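Local coordinates for divalent-cation tolerance protein CutA (Pyrococcus horikoshii, PDB 1UKU) that takes part in resistance toward heavy metals, forming a homotrimer that binds copper at the interface between two trimers, at residues I2-S13 and H73-D84. Sequence-based numbering, arbitrary orientation.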
loop_
_atom_site.group_PDB
_atom_site.type_symbol
_atom_site.label_atom_id
_atom_site.label_comp_id
_atom_site.label_asym_id
_atom_site.label_seq_id
_atom_site.Cartn_x
_atom_site.Cartn_y
_atom_site.Cartn_z
ATOM N N ILE A 2 -3.986 12.574 2.785
ATOM C CA ILE A 2 -4.260 11.209 3.209
ATOM C C ILE A 2 -4.398 10.249 2.036
ATOM O O ILE A 2 -4.701 10.644 0.905
ATOM C CB ILE A 2 -5.518 11.133 4.098
ATOM C CG1 ILE A 2 -6.764 11.488 3.309
ATOM C CG2 ILE A 2 -5.406 12.031 5.322
ATOM C CD1 ILE A 2 -8.080 11.312 4.045
ATOM N N ILE A 3 -4.166 8.985 2.345
ATOM C CA ILE A 3 -4.537 7.874 1.492
ATOM C C ILE A 3 -5.763 7.231 2.083
ATOM O O ILE A 3 -5.893 7.098 3.292
ATOM C CB ILE A 3 -3.383 6.830 1.451
ATOM C CG1 ILE A 3 -2.126 7.455 0.837
ATOM C CG2 ILE A 3 -3.815 5.548 0.766
ATOM C CD1 ILE A 3 -2.288 8.041 -0.411
ATOM N N VAL A 4 -6.653 6.805 1.215
ATOM C CA VAL A 4 -7.771 5.960 1.598
ATOM C C VAL A 4 -7.721 4.694 0.751
ATOM O O VAL A 4 -7.661 4.770 -0.468
ATOM C CB VAL A 4 -9.093 6.677 1.422
ATOM C CG1 VAL A 4 -10.298 5.756 1.751
ATOM C CG2 VAL A 4 -9.103 7.901 2.313
ATOM N N TYR A 5 -7.763 3.550 1.404
ATOM C CA TYR A 5 -7.765 2.246 0.736
ATOM C C TYR A 5 -9.152 1.613 0.898
ATOM O O TYR A 5 -9.719 1.566 1.982
ATOM C CB TYR A 5 -6.710 1.329 1.339
ATOM C CG TYR A 5 -6.527 -0.029 0.690
ATOM C CD1 TYR A 5 -6.054 -0.135 -0.595
ATOM C CD2 TYR A 5 -6.823 -1.222 1.379
ATOM C CE1 TYR A 5 -5.862 -1.384 -1.208
ATOM C CE2 TYR A 5 -6.632 -2.484 0.765
ATOM C CZ TYR A 5 -6.141 -2.541 -0.524
ATOM O OH TYR A 5 -5.922 -3.766 -1.131
ATOM N N THR A 6 -9.692 1.095 -0.194
ATOM C CA THR A 6 -10.909 0.304 -0.193
ATOM C C THR A 6 -10.770 -0.771 -1.265
ATOM O O THR A 6 -9.853 -0.743 -2.071
ATOM C CB THR A 6 -12.145 1.210 -0.382
ATOM O OG1 THR A 6 -13.331 0.422 -0.170
ATOM C CG2 THR A 6 -12.249 1.823 -1.753
ATOM N N THR A 7 -11.643 -1.758 -1.234
ATOM C CA THR A 7 -11.605 -2.820 -2.209
ATOM C C THR A 7 -12.956 -2.974 -2.821
ATOM O O THR A 7 -13.963 -2.653 -2.202
ATOM C CB THR A 7 -11.142 -4.151 -1.631
ATOM O OG1 THR A 7 -12.182 -4.731 -0.815
ATOM C CG2 THR A 7 -9.926 -3.996 -0.750
ATOM N N PHE A 8 -12.957 -3.468 -4.045
ATOM C CA PHE A 8 -14.174 -3.634 -4.864
ATOM C C PHE A 8 -14.220 -5.026 -5.475
ATOM O O PHE A 8 -13.186 -5.635 -5.694
ATOM C CB PHE A 8 -14.216 -2.615 -6.016
ATOM C CG PHE A 8 -14.297 -1.184 -5.583
ATOM C CD1 PHE A 8 -15.522 -0.625 -5.262
ATOM C CD2 PHE A 8 -13.141 -0.383 -5.483
ATOM C CE1 PHE A 8 -15.615 0.688 -4.873
ATOM C CE2 PHE A 8 -13.251 0.962 -5.087
ATOM C CZ PHE A 8 -14.495 1.479 -4.762
ATOM N N PRO A 9 -15.417 -5.534 -5.748
ATOM C CA PRO A 9 -15.541 -6.874 -6.318
ATOM C C PRO A 9 -15.098 -7.005 -7.774
ATOM O O PRO A 9 -14.744 -8.125 -8.149
ATOM C CB PRO A 9 -17.017 -7.182 -6.104
ATOM C CG PRO A 9 -17.648 -5.860 -6.170
ATOM C CD PRO A 9 -16.712 -4.977 -5.361
ATOM N N ASP A 10 -15.072 -5.936 -8.567
ATOM C CA ASP A 10 -14.337 -5.972 -9.838
ATOM C C ASP A 10 -14.202 -4.551 -10.367
ATOM O O ASP A 10 -14.446 -3.563 -9.647
ATOM C CB ASP A 10 -14.968 -6.881 -10.920
ATOM C CG ASP A 10 -13.943 -7.363 -11.995
ATOM O OD1 ASP A 10 -13.070 -8.194 -11.664
ATOM O OD2 ASP A 10 -13.967 -6.995 -13.209
ATOM N N TRP A 11 -13.791 -4.470 -11.629
ATOM C CA TRP A 11 -13.361 -3.257 -12.236
ATOM C C TRP A 11 -14.500 -2.320 -12.523
ATOM O O TRP A 11 -14.312 -1.095 -12.442
ATOM C CB TRP A 11 -12.641 -3.603 -13.554
ATOM C CG TRP A 11 -11.246 -4.073 -13.354
ATOM C CD1 TRP A 11 -10.811 -5.350 -13.323
ATOM C CD2 TRP A 11 -10.124 -3.250 -13.070
ATOM N NE1 TRP A 11 -9.466 -5.384 -13.077
ATOM C CE2 TRP A 11 -9.025 -4.093 -12.894
ATOM C CE3 TRP A 11 -9.941 -1.864 -12.957
ATOM C CZ2 TRP A 11 -7.745 -3.590 -12.617
ATOM C CZ3 TRP A 11 -8.690 -1.376 -12.694
ATOM C CH2 TRP A 11 -7.615 -2.225 -12.515
ATOM N N GLU A 12 -15.666 -2.828 -12.906
ATOM C CA GLU A 12 -16.768 -1.938 -13.268
ATOM C C GLU A 12 -17.213 -1.126 -12.066
ATOM O O GLU A 12 -17.352 0.074 -12.173
ATOM C CB GLU A 12 -17.938 -2.694 -13.873
ATOM C CG GLU A 12 -19.062 -1.810 -14.395
ATOM C CD GLU A 12 -18.682 -0.961 -15.597
ATOM O OE1 GLU A 12 -17.803 -1.351 -16.415
ATOM O OE2 GLU A 12 -19.270 0.141 -15.699
ATOM N N SER A 13 -17.416 -1.769 -10.921
ATOM C CA SER A 13 -17.774 -1.046 -9.716
ATOM C C SER A 13 -16.638 -0.129 -9.273
ATOM O O SER A 13 -16.883 1.006 -8.911
ATOM C CB SER A 13 -18.174 -1.966 -8.566
ATOM O OG SER A 13 -17.196 -2.928 -8.266
ATOM N N HIS A 73 -20.753 2.142 -2.308
ATOM C CA HIS A 73 -19.982 0.893 -2.330
ATOM C C HIS A 73 -20.875 -0.308 -2.592
ATOM O O HIS A 73 -21.958 -0.409 -2.012
ATOM C CB HIS A 73 -19.250 0.675 -1.009
ATOM C CG HIS A 73 -17.980 -0.099 -1.170
ATOM N ND1 HIS A 73 -17.954 -1.425 -1.537
ATOM C CD2 HIS A 73 -16.694 0.297 -1.058
ATOM C CE1 HIS A 73 -16.690 -1.808 -1.668
ATOM N NE2 HIS A 73 -15.908 -0.773 -1.384
ATOM N N PRO A 74 -20.427 -1.235 -3.444
ATOM C CA PRO A 74 -21.174 -2.495 -3.626
ATOM C C PRO A 74 -21.202 -3.442 -2.431
ATOM O O PRO A 74 -22.075 -4.323 -2.380
ATOM C CB PRO A 74 -20.489 -3.160 -4.820
ATOM C CG PRO A 74 -19.194 -2.469 -5.000
ATOM C CD PRO A 74 -19.301 -1.107 -4.392
ATOM N N TYR A 75 -20.276 -3.299 -1.491
ATOM C CA TYR A 75 -20.286 -4.109 -0.297
ATOM C C TYR A 75 -21.136 -3.497 0.818
ATOM O O TYR A 75 -21.048 -2.308 1.058
ATOM C CB TYR A 75 -18.859 -4.329 0.224
ATOM C CG TYR A 75 -17.976 -5.179 -0.676
ATOM C CD1 TYR A 75 -18.504 -6.046 -1.630
ATOM C CD2 TYR A 75 -16.611 -5.100 -0.569
ATOM C CE1 TYR A 75 -17.689 -6.847 -2.397
ATOM C CE2 TYR A 75 -15.778 -5.870 -1.343
ATOM C CZ TYR A 75 -16.297 -6.740 -2.260
ATOM O OH TYR A 75 -15.409 -7.478 -3.032
ATOM N N ASP A 76 -21.903 -4.351 1.504
ATOM C CA ASP A 76 -22.615 -3.976 2.731
ATOM C C ASP A 76 -21.650 -3.462 3.792
ATOM O O ASP A 76 -21.938 -2.484 4.484
ATOM C CB ASP A 76 -23.356 -5.180 3.340
ATOM C CG ASP A 76 -24.355 -5.803 2.401
ATOM O OD1 ASP A 76 -25.103 -5.043 1.743
ATOM O OD2 ASP A 76 -24.500 -7.050 2.300
ATOM N N VAL A 77 -20.519 -4.152 3.940
ATOM C CA VAL A 77 -19.509 -3.775 4.922
ATOM C C VAL A 77 -18.167 -3.604 4.197
ATOM O O VAL A 77 -17.335 -4.512 4.186
ATOM C CB VAL A 77 -19.402 -4.802 6.077
ATOM C CG1 VAL A 77 -18.429 -4.327 7.139
ATOM C CG2 VAL A 77 -20.775 -5.045 6.725
ATOM N N PRO A 78 -17.961 -2.449 3.584
ATOM C CA PRO A 78 -16.698 -2.227 2.867
ATOM C C PRO A 78 -15.606 -1.874 3.833
ATOM O O PRO A 78 -15.882 -1.410 4.938
ATOM C CB PRO A 78 -17.006 -1.029 1.990
ATOM C CG PRO A 78 -18.044 -0.277 2.746
ATOM C CD PRO A 78 -18.845 -1.285 3.516
ATOM N N ALA A 79 -14.362 -2.067 3.407
ATOM C CA ALA A 79 -13.206 -1.521 4.104
ATOM C C ALA A 79 -12.976 -0.103 3.583
ATOM O O ALA A 79 -12.791 0.114 2.390
ATOM C CB ALA A 79 -11.984 -2.361 3.860
ATOM N N ILE A 80 -12.972 0.871 4.483
ATOM C CA ILE A 80 -12.674 2.247 4.124
ATOM C C ILE A 80 -11.620 2.759 5.106
ATOM O O ILE A 80 -11.945 3.236 6.206
ATOM C CB ILE A 80 -13.936 3.154 4.156
ATOM C CG1 ILE A 80 -15.088 2.485 3.430
ATOM C CG2 ILE A 80 -13.614 4.517 3.509
ATOM C CD1 ILE A 80 -16.416 3.248 3.562
ATOM N N ILE A 81 -10.360 2.675 4.695
ATOM C CA ILE A 81 -9.186 2.745 5.573
ATOM C C ILE A 81 -8.379 3.995 5.265
ATOM O O ILE A 81 -7.862 4.143 4.168
ATOM C CB ILE A 81 -8.345 1.483 5.369
ATOM C CG1 ILE A 81 -9.067 0.277 6.016
ATOM C CG2 ILE A 81 -6.950 1.627 5.947
ATOM C CD1 ILE A 81 -8.518 -1.115 5.683
ATOM N N ARG A 82 -8.271 4.885 6.240
ATOM C CA ARG A 82 -7.516 6.125 6.126
ATOM C C ARG A 82 -6.123 5.921 6.704
ATOM O O ARG A 82 -5.976 5.532 7.867
ATOM C CB ARG A 82 -8.206 7.261 6.885
ATOM C CG ARG A 82 -7.353 8.480 7.102
ATOM C CD ARG A 82 -8.077 9.594 7.764
ATOM N NE ARG A 82 -7.152 10.604 8.215
ATOM C CZ ARG A 82 -7.510 11.796 8.678
ATOM N NH1 ARG A 82 -8.788 12.153 8.775
ATOM N NH2 ARG A 82 -6.570 12.644 9.055
ATOM N N ILE A 83 -5.095 6.201 5.910
ATOM C CA ILE A 83 -3.717 6.272 6.368
ATOM C C ILE A 83 -3.173 7.659 6.061
ATOM O O ILE A 83 -3.156 8.097 4.930
ATOM C CB ILE A 83 -2.847 5.151 5.745
ATOM C CG1 ILE A 83 -3.318 3.754 6.233
ATOM C CG2 ILE A 83 -1.377 5.343 6.098
ATOM C CD1 ILE A 83 -2.967 2.603 5.300
ATOM N N ASP A 84 -2.737 8.343 7.112
ATOM C CA ASP A 84 -2.227 9.692 6.972
ATOM C C ASP A 84 -0.869 9.666 6.278
ATOM O O ASP A 84 -0.061 8.768 6.509
ATOM C CB ASP A 84 -2.082 10.374 8.330
ATOM C CG ASP A 84 -3.391 10.724 8.971
ATOM O OD1 ASP A 84 -4.461 10.387 8.456
ATOM O OD2 ASP A 84 -3.396 11.317 10.065
HETATM O O HOH W 1 -14.056 -3.186 0.771
#
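H73 lays its imidazole in an offset stack on the F8 ring, the planes only 6° apart and the centroids 4.7 Å from each other, while P78 CB closes over the centre of the opposite face. The sandwiched ring is also held at its edge: the one N-H of NE2 is shared between T7 O (2.8 Å, 115°) and T6 OG1, both weakly, and ND1 accepts the backbone N-H of Y75 in the ring plane, which fixes the ring's rotation. P74 sets CD against the edge of the F8 ring and CG on P9 CD (3.5 Å) and S13 CB. Y75 leans obliquely on P9, with CZ 3.6 Å from P9 CD; its OH is hydrogen-bonded to E50, and its side chain lies close to the copper ligand D48.

T6 OG1, the acceptor from H73, donates in turn to A79 O (2.6 Å), and a water joins A79 N to T7 OG1. I80 CG2 lies beside V4 CG1. Strand 81-84, antiparallel to 2-8, is an outermost strand within the chain of the ferredoxin-like sheet of the CutA family; I81 and R82 also pair with a strand of the second subunit, carrying the sheet across the interface. I81 and I83 exchange paired backbone bonds with Y5 and I3. With CG anti to the backbone N (chi1 166°) and the chain extended, R82 reaches D84, forming a salt bridge from NE to OD1 (2.7 Å) in the guanidinium plane, and I2 CG2 sits over one guanidinium face and touches D84 OD1.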